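Local coordinates for protein telomerase reverse transcriptase (Takifugu rubripes, PDB 4LMO) that is the catalytic subunit of telomerase, a reverse transcriptase that lengthens chromosome ends by copying an RNA template, represented here by its RNA-binding domain, at residues P66-F69 against F70-P74; L194-R197 against T198-L201; G202-L205 against A206-D210. One frame throughout, in Å; residues are numbered along the deposited sequence.

Contact 1. Residues P66-F69 against F70-P74; sequences PRRF and FNMVP
Phe-69 and Met-72 lie side by side on the buried flank of this short helical turn, their side chains pointing the same way. The methyl CE of Met-72 stands over one face of the Phe-69 ring, 4.2 Å from its centroid and 27° off the normal, a CH-pi contact. SD follows obliquely at 4.7 Å from the same centroid, which makes the pair a Met-aromatic contact as well. With CG beside its own backbone N (chi1 -54°) and the chain extended beyond it, Met-72 runs back along the turn until its thioether reaches the ring. An unbranched, flexible side chain suits this place, because Trp-180 and Ile-44 also press on it, while Phe-48 and Phe-49 pack against the Phe-69 ring. Replacing Met-72 with an alanine is likely to leave that ring face without this cover and to open a gap toward Trp-180.

The backbone beneath is a single helical turn, 67-70, with Pro-66 at its N-cap position, running into a type I beta turn from Phe-70 to Val-73. Phe-70 N bonds to Pro-66 O at 2.7 Å, and Asn-71 N to Arg-67 O at 3.1 Å. Met-72 N instead reaches back only three residues, to Phe-69 O at 3.2 Å, from well above the carbonyl plane. Residues 65-70 belong to a region that, by similarity, interacts with the RNA template.

The solvent side is looser. OD1 of Asn-71 sits over one face of the Arg-67 guanidinium, 3.6 Å from NH1, with amide and guanidinium planes 80° apart; this is contact without a hydrogen bond. NH1 of Arg-68 forms a salt bridge with Glu-193 of helix 191-220 and a hydrogen bond to Leu-181 O in the loop before it.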
loop_
_atom_site.group_PDB
_atom_site.type_symbol
_atom_site.label_atom_id
_atom_site.label_comp_id
_atom_site.label_asym_id
_atom_site.label_seq_id
_atom_site.Cartn_x
_atom_site.Cartn_y
_atom_site.Cartn_z
ATOM N N PRO A 66 1.200 -3.067 -25.012
ATOM C CA PRO A 66 0.548 -2.185 -25.986
ATOM C C PRO A 66 1.058 -0.748 -25.851
ATOM O O PRO A 66 1.560 -0.372 -24.788
ATOM C CB PRO A 66 -0.929 -2.255 -25.591
ATOM C CG PRO A 66 -1.076 -3.579 -24.927
ATOM C CD PRO A 66 0.216 -3.804 -24.196
ATOM N N ARG A 67 0.929 0.040 -26.916
ATOM C CA ARG A 67 1.475 1.399 -26.943
ATOM C C ARG A 67 0.964 2.260 -25.785
ATOM O O ARG A 67 1.734 3.010 -25.181
ATOM C CB ARG A 67 1.200 2.080 -28.289
ATOM C CG ARG A 67 2.155 3.223 -28.595
ATOM C CD ARG A 67 1.731 4.015 -29.822
ATOM N NE ARG A 67 2.417 5.307 -29.882
ATOM C CZ ARG A 67 1.917 6.454 -29.424
ATOM N NH1 ARG A 67 0.710 6.494 -28.869
ATOM N NH2 ARG A 67 2.627 7.569 -29.524
ATOM N N ARG A 68 -0.328 2.130 -25.479
ATOM C CA ARG A 68 -0.974 2.857 -24.383
ATOM C C ARG A 68 -0.268 2.611 -23.049
ATOM O O ARG A 68 0.034 3.555 -22.313
ATOM C CB ARG A 68 -2.450 2.458 -24.277
ATOM C CG ARG A 68 -3.324 3.463 -23.537
ATOM C CD ARG A 68 -4.676 2.878 -23.153
ATOM N NE ARG A 68 -5.560 2.652 -24.298
ATOM C CZ ARG A 68 -6.501 3.500 -24.711
ATOM N NH1 ARG A 68 -6.700 4.656 -24.081
ATOM N NH2 ARG A 68 -7.249 3.191 -25.762
ATOM N N PHE A 69 0.001 1.342 -22.756
ATOM C CA PHE A 69 0.630 0.948 -21.499
ATOM C C PHE A 69 2.150 1.086 -21.535
ATOM O O PHE A 69 2.781 1.275 -20.492
ATOM C CB PHE A 69 0.204 -0.472 -21.106
ATOM C CG PHE A 69 -1.260 -0.590 -20.766
ATOM C CD1 PHE A 69 -2.204 -0.836 -21.761
ATOM C CD2 PHE A 69 -1.698 -0.439 -19.454
ATOM C CE1 PHE A 69 -3.553 -0.937 -21.452
ATOM C CE2 PHE A 69 -3.045 -0.539 -19.138
ATOM C CZ PHE A 69 -3.973 -0.790 -20.139
ATOM N N PHE A 70 2.730 1.004 -22.733
ATOM C CA PHE A 70 4.164 1.229 -22.911
ATOM C C PHE A 70 4.558 2.661 -22.551
ATOM O O PHE A 70 5.623 2.891 -21.981
ATOM C CB PHE A 70 4.613 0.906 -24.343
ATOM C CG PHE A 70 6.080 1.146 -24.584
ATOM C CD1 PHE A 70 6.508 2.241 -25.332
ATOM C CD2 PHE A 70 7.037 0.290 -24.042
ATOM C CE1 PHE A 70 7.861 2.468 -25.545
ATOM C CE2 PHE A 70 8.390 0.514 -24.249
ATOM C CZ PHE A 70 8.801 1.604 -25.003
ATOM N N ASN A 71 3.695 3.616 -22.881
ATOM C CA ASN A 71 3.951 5.020 -22.577
ATOM C C ASN A 71 3.875 5.357 -21.087
ATOM O O ASN A 71 4.341 6.417 -20.666
ATOM C CB ASN A 71 3.020 5.922 -23.389
ATOM C CG ASN A 71 3.340 5.905 -24.875
ATOM O OD1 ASN A 71 2.440 5.915 -25.710
ATOM N ND2 ASN A 71 4.630 5.880 -25.210
ATOM N N MET A 72 3.304 4.446 -20.301
ATOM C CA MET A 72 3.181 4.617 -18.853
ATOM C C MET A 72 4.442 4.182 -18.105
ATOM O O MET A 72 4.607 4.502 -16.926
ATOM C CB MET A 72 1.983 3.828 -18.313
ATOM C CG MET A 72 0.647 4.119 -18.980
ATOM S SD MET A 72 -0.626 3.012 -18.341
ATOM C CE MET A 72 -1.965 3.317 -19.494
ATOM N N VAL A 73 5.318 3.448 -18.790
ATOM C CA VAL A 73 6.549 2.912 -18.185
ATOM C C VAL A 73 7.363 3.950 -17.393
ATOM O O VAL A 73 7.707 3.691 -16.237
ATOM C CB VAL A 73 7.440 2.166 -19.218
ATOM C CG1 VAL A 73 8.799 1.814 -18.623
ATOM C CG2 VAL A 73 6.750 0.904 -19.711
ATOM N N PRO A 74 7.656 5.127 -17.998
ATOM C CA PRO A 74 8.451 6.142 -17.295
ATOM C C PRO A 74 7.827 6.609 -15.979
ATOM O O PRO A 74 8.550 6.828 -15.004
ATOM C CB PRO A 74 8.504 7.301 -18.297
ATOM C CG PRO A 74 8.348 6.649 -19.627
ATOM C CD PRO A 74 7.361 5.546 -19.383
#

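Contact 2. Residues L194-R197 against T198-L201; sequences LSYR and TQIL
Ile-200 lays its terminal methyl CD1 over one face of the Tyr-196 ring, 4.1 Å from the centroid and 21° off the normal, a CH-pi contact one helical turn along. The methyl is offset toward the rim, with CE2 of Tyr-196 its nearest ring atom at 3.8 Å. The ring can meet it because CG of Tyr-196 stands opposite the backbone N, which swings the phenol along the helix toward the later residues. A slim, branched side chain with a projecting methyl suits a spot between this ring and the neighbouring helix 67-70, whose Arg-68 and Phe-69 touch both residues.

Gln-199 meets the same ring differently. Its NE2 lies at the edge, near the ring plane, 3.6 Å from CE1 of Tyr-196, and the amide is turned 83° from the ring. This flank is exposed, which suits a long polar side chain whose amide brushes the aromatic edge.

Around the helix, Leu-194 O is gripped twice: Thr-198 N donates to it at 2.8 Å and Thr-198 OG1 at 2.6 Å, from opposite faces of the carbonyl plane. OG1 is brought back to that oxygen because it sits beside its own backbone N (chi1 -48°), which gives the hydroxyl a backbone acceptor within its own helix. Arg-197, on the buried side, bends its chain to deliver NH2 to Asn-176, with Glu-193 only a weak, long ion pair for NH1.

Regular bonds such as Leu-201 N to Arg-197 O, 3.1 Å, continue the ladder. Side chains matched at i to i+4 with a threonine hydroxyl returned to the preceding turn are features of a continuous alpha helix, here the long helix 191-220 of the telomerase RNA-binding domain.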
loop_
_atom_site.group_PDB
_atom_site.type_symbol
_atom_site.label_atom_id
_atom_site.label_comp_id
_atom_site.label_asym_id
_atom_site.label_seq_id
_atom_site.Cartn_x
_atom_site.Cartn_y
_atom_site.Cartn_z
ATOM N N LEU A 194 -13.997 6.145 -23.518
ATOM C CA LEU A 194 -14.221 6.626 -22.153
ATOM C C LEU A 194 -14.367 5.458 -21.177
ATOM O O LEU A 194 -13.803 5.485 -20.085
ATOM C CB LEU A 194 -15.448 7.545 -22.084
ATOM C CG LEU A 194 -15.858 8.112 -20.716
ATOM C CD1 LEU A 194 -14.736 8.912 -20.064
ATOM C CD2 LEU A 194 -17.117 8.957 -20.835
ATOM N N SER A 195 -15.119 4.441 -21.596
ATOM C CA SER A 195 -15.319 3.214 -20.825
ATOM C C SER A 195 -14.003 2.476 -20.565
ATOM O O SER A 195 -13.787 1.943 -19.475
ATOM C CB SER A 195 -16.313 2.299 -21.548
ATOM O OG SER A 195 -16.314 0.990 -21.004
ATOM N N TYR A 196 -13.134 2.451 -21.569
ATOM C CA TYR A 196 -11.830 1.803 -21.451
ATOM C C TYR A 196 -10.866 2.621 -20.589
ATOM O O TYR A 196 -10.062 2.057 -19.844
ATOM C CB TYR A 196 -11.236 1.543 -22.837
ATOM C CG TYR A 196 -10.020 0.644 -22.838
ATOM C CD1 TYR A 196 -10.059 -0.621 -22.245
ATOM C CD2 TYR A 196 -8.835 1.047 -23.453
ATOM C CE1 TYR A 196 -8.946 -1.450 -22.251
ATOM C CE2 TYR A 196 -7.719 0.225 -23.466
ATOM C CZ TYR A 196 -7.778 -1.018 -22.864
ATOM O OH TYR A 196 -6.670 -1.832 -22.879
ATOM N N ARG A 197 -10.958 3.945 -20.697
ATOM C CA ARG A 197 -10.203 4.857 -19.834
ATOM C C ARG A 197 -10.626 4.707 -18.368
ATOM O O ARG A 197 -9.776 4.676 -17.475
ATOM C CB ARG A 197 -10.338 6.307 -20.327
ATOM C CG ARG A 197 -9.125 6.786 -21.117
ATOM C CD ARG A 197 -9.470 7.451 -22.445
ATOM N NE ARG A 197 -9.786 8.875 -22.334
ATOM C CZ ARG A 197 -9.631 9.767 -23.313
ATOM N NH1 ARG A 197 -9.140 9.404 -24.492
ATOM N NH2 ARG A 197 -9.955 11.036 -23.106
ATOM N N THR A 198 -11.934 4.579 -18.143
ATOM C CA THR A 198 -12.500 4.354 -16.809
ATOM C C THR A 198 -12.047 3.002 -16.233
ATOM O O THR A 198 -11.725 2.901 -15.044
ATOM C CB THR A 198 -14.047 4.423 -16.839
ATOM O OG1 THR A 198 -14.468 5.597 -17.544
ATOM C CG2 THR A 198 -14.626 4.461 -15.432
ATOM N N GLN A 199 -12.026 1.981 -17.089
ATOM C CA GLN A 199 -11.586 0.632 -16.730
ATOM C C GLN A 199 -10.136 0.614 -16.226
ATOM O O GLN A 199 -9.845 0.019 -15.183
ATOM C CB GLN A 199 -11.756 -0.300 -17.936
ATOM C CG GLN A 199 -11.367 -1.755 -17.706
ATOM C CD GLN A 199 -11.548 -2.602 -18.954
ATOM O OE1 GLN A 199 -12.659 -2.731 -19.475
ATOM N NE2 GLN A 199 -10.457 -3.190 -19.437
ATOM N N ILE A 200 -9.239 1.270 -16.965
ATOM C CA ILE A 200 -7.823 1.328 -16.594
ATOM C C ILE A 200 -7.635 2.087 -15.278
ATOM O O ILE A 200 -6.946 1.605 -14.376
ATOM C CB ILE A 200 -6.946 1.961 -17.704
ATOM C CG1 ILE A 200 -7.046 1.161 -19.003
ATOM C CG2 ILE A 200 -5.489 2.026 -17.268
ATOM C CD1 ILE A 200 -6.593 1.921 -20.231
ATOM N N LEU A 201 -8.260 3.259 -15.171
ATOM C CA LEU A 201 -8.166 4.076 -13.964
ATOM C C LEU A 201 -8.756 3.365 -12.747
ATOM O O LEU A 201 -8.252 3.515 -11.631
ATOM C CB LEU A 201 -8.842 5.437 -14.166
ATOM C CG LEU A 201 -8.740 6.450 -13.014
ATOM C CD1 LEU A 201 -7.317 6.960 -12.829
ATOM C CD2 LEU A 201 -9.694 7.609 -13.238
#

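Contact 3. Residues G202-L205 against A206-D210; sequences GQFL and AWLLD
Phe-204 and Leu-208 lie side by side, pointing the same way, one helical turn apart. The far end of the ring does the touching: CZ and CE2 of Phe-204 each come to 3.9 Å from CD2 of Leu-208, whose methyl approaches obliquely. With CG opposite the backbone N (chi1 170°), Phe-204 leans along the helix and can meet the leucine. Trp-207 approaches from the same side of the Phe-204 ring but more loosely, its CE3 at 4.5 Å from CD1, also oblique, while its side chain touches Leu-43 and Val-47 of helix 40-48. Trp-180 meets the Phe-204 ring edge-to-face.

On another side of the helix, Ala-206 CB lies just 3.1 Å from Gly-202 O, and its N bonds to that same oxygen at 2.8 Å; the small alanine suits a CB held this close to the carbonyl. Leu-208 N to Phe-204 O, also 2.8 Å, ties together the residues whose side chains meet, before the helix widens into a pi-type turn at 208-210.

Across the contact the side chains meet by apolar contact alone, and all the hydrogen bonds are between backbone atoms; no side-chain polar group is paired across it, as befits residues buried against helices 40-48 and 142-158.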
loop_
_atom_site.group_PDB
_atom_site.type_symbol
_atom_site.label_atom_id
_atom_site.label_comp_id
_atom_site.label_asym_id
_atom_site.label_seq_id
_atom_site.Cartn_x
_atom_site.Cartn_y
_atom_site.Cartn_z
ATOM N N GLY A 202 -9.823 2.600 -12.970
ATOM C CA GLY A 202 -10.396 1.753 -11.931
ATOM C C GLY A 202 -9.350 0.809 -11.372
ATOM O O GLY A 202 -9.123 0.777 -10.161
ATOM N N GLN A 203 -8.698 0.056 -12.258
ATOM C CA GLN A 203 -7.633 -0.870 -11.870
ATOM C C GLN A 203 -6.559 -0.202 -11.015
ATOM O O GLN A 203 -6.122 -0.763 -10.012
ATOM C CB GLN A 203 -6.967 -1.475 -13.102
ATOM C CG GLN A 203 -7.725 -2.610 -13.766
ATOM C CD GLN A 203 -7.052 -3.051 -15.054
ATOM O OE1 GLN A 203 -6.940 -2.277 -16.007
ATOM N NE2 GLN A 203 -6.593 -4.295 -15.084
ATOM N N PHE A 204 -6.137 0.993 -11.424
ATOM C CA PHE A 204 -5.066 1.709 -10.739
ATOM C C PHE A 204 -5.513 2.226 -9.373
ATOM O O PHE A 204 -4.851 1.975 -8.366
ATOM C CB PHE A 204 -4.521 2.846 -11.613
ATOM C CG PHE A 204 -3.590 3.783 -10.885
ATOM C CD1 PHE A 204 -2.294 3.392 -10.561
ATOM C CD2 PHE A 204 -4.011 5.059 -10.531
ATOM C CE1 PHE A 204 -1.437 4.254 -9.892
ATOM C CE2 PHE A 204 -3.161 5.926 -9.862
ATOM C CZ PHE A 204 -1.871 5.524 -9.542
ATOM N N LEU A 205 -6.632 2.946 -9.345
ATOM C CA LEU A 205 -7.184 3.461 -8.092
ATOM C C LEU A 205 -7.508 2.336 -7.105
ATOM O O LEU A 205 -7.253 2.467 -5.905
ATOM C CB LEU A 205 -8.415 4.339 -8.361
ATOM C CG LEU A 205 -8.247 5.869 -8.379
ATOM C CD1 LEU A 205 -6.979 6.338 -9.077
ATOM C CD2 LEU A 205 -9.466 6.553 -8.984
ATOM N N ALA A 206 -8.047 1.230 -7.615
ATOM C CA ALA A 206 -8.363 0.068 -6.784
ATOM C C ALA A 206 -7.103 -0.622 -6.276
ATOM O O ALA A 206 -7.063 -1.064 -5.125
ATOM C CB ALA A 206 -9.253 -0.914 -7.530
ATOM N N TRP A 207 -6.081 -0.709 -7.132
ATOM C CA TRP A 207 -4.769 -1.230 -6.725
ATOM C C TRP A 207 -4.170 -0.365 -5.661
ATOM O O TRP A 207 -3.571 -0.863 -4.708
ATOM C CB TRP A 207 -3.804 -1.311 -7.904
ATOM C CG TRP A 207 -2.399 -1.692 -7.486
ATOM C CD1 TRP A 207 -1.907 -2.970 -7.232
ATOM C CD2 TRP A 207 -1.256 -0.790 -7.240
ATOM N NE1 TRP A 207 -0.586 -2.923 -6.862
ATOM C CE2 TRP A 207 -0.134 -1.648 -6.846
ATOM C CE3 TRP A 207 -1.060 0.588 -7.305
ATOM C CZ2 TRP A 207 1.121 -1.129 -6.543
ATOM C CZ3 TRP A 207 0.209 1.099 -6.994
ATOM C CH2 TRP A 207 1.271 0.259 -6.623
ATOM N N LEU A 208 -4.328 0.945 -5.826
ATOM C CA LEU A 208 -3.727 1.936 -4.943
ATOM C C LEU A 208 -4.246 1.803 -3.510
ATOM O O LEU A 208 -3.504 2.025 -2.552
ATOM C CB LEU A 208 -3.988 3.341 -5.494
ATOM C CG LEU A 208 -2.982 4.469 -5.255
ATOM C CD1 LEU A 208 -1.571 4.068 -5.655
ATOM C CD2 LEU A 208 -3.416 5.712 -6.018
ATOM N N LEU A 209 -5.513 1.423 -3.368
ATOM C CA LEU A 209 -6.089 1.202 -2.050
ATOM C C LEU A 209 -5.754 -0.193 -1.517
ATOM O O LEU A 209 -5.238 -0.331 -0.404
ATOM C CB LEU A 209 -7.610 1.434 -2.064
ATOM C CG LEU A 209 -8.327 1.489 -0.706
ATOM C CD1 LEU A 209 -7.713 2.532 0.217
ATOM C CD2 LEU A 209 -9.814 1.759 -0.877
ATOM N N ASP A 210 -6.042 -1.215 -2.320
ATOM C CA ASP A 210 -5.873 -2.610 -1.911
ATOM C C ASP A 210 -4.407 -3.040 -1.847
ATOM O O ASP A 210 -3.982 -3.681 -0.887
ATOM C CB ASP A 210 -6.654 -3.538 -2.846
ATOM C CG ASP A 210 -6.480 -5.000 -2.495
ATOM O OD1 ASP A 210 -7.093 -5.454 -1.506
ATOM O OD2 ASP A 210 -5.732 -5.697 -3.212
#

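In the fold
Contacts 2 and 3 are successive turns of helix 191-220, whereas contact 1 belongs to the separate short helix 67-70 and the turn leading into helix 73-85. Contact 3 is the buried one, its centre about 10 Å from that of the chain; contacts 1 and 2, each about 22 Å out, are only partly buried. Contacts 1 and 2 touch directly: Arg-68 and Phe-69 pack on Tyr-196 and Ile-200, with Arg-68 CD 3.6 Å from Ile-200 CD1. Their chemistry is mixed, apolar faces beside arginines and amides; parts of both fall in regions that, by similarity, interact with the RNA template. Contact 3 is aromatic and aliphatic, fitting the domain interior.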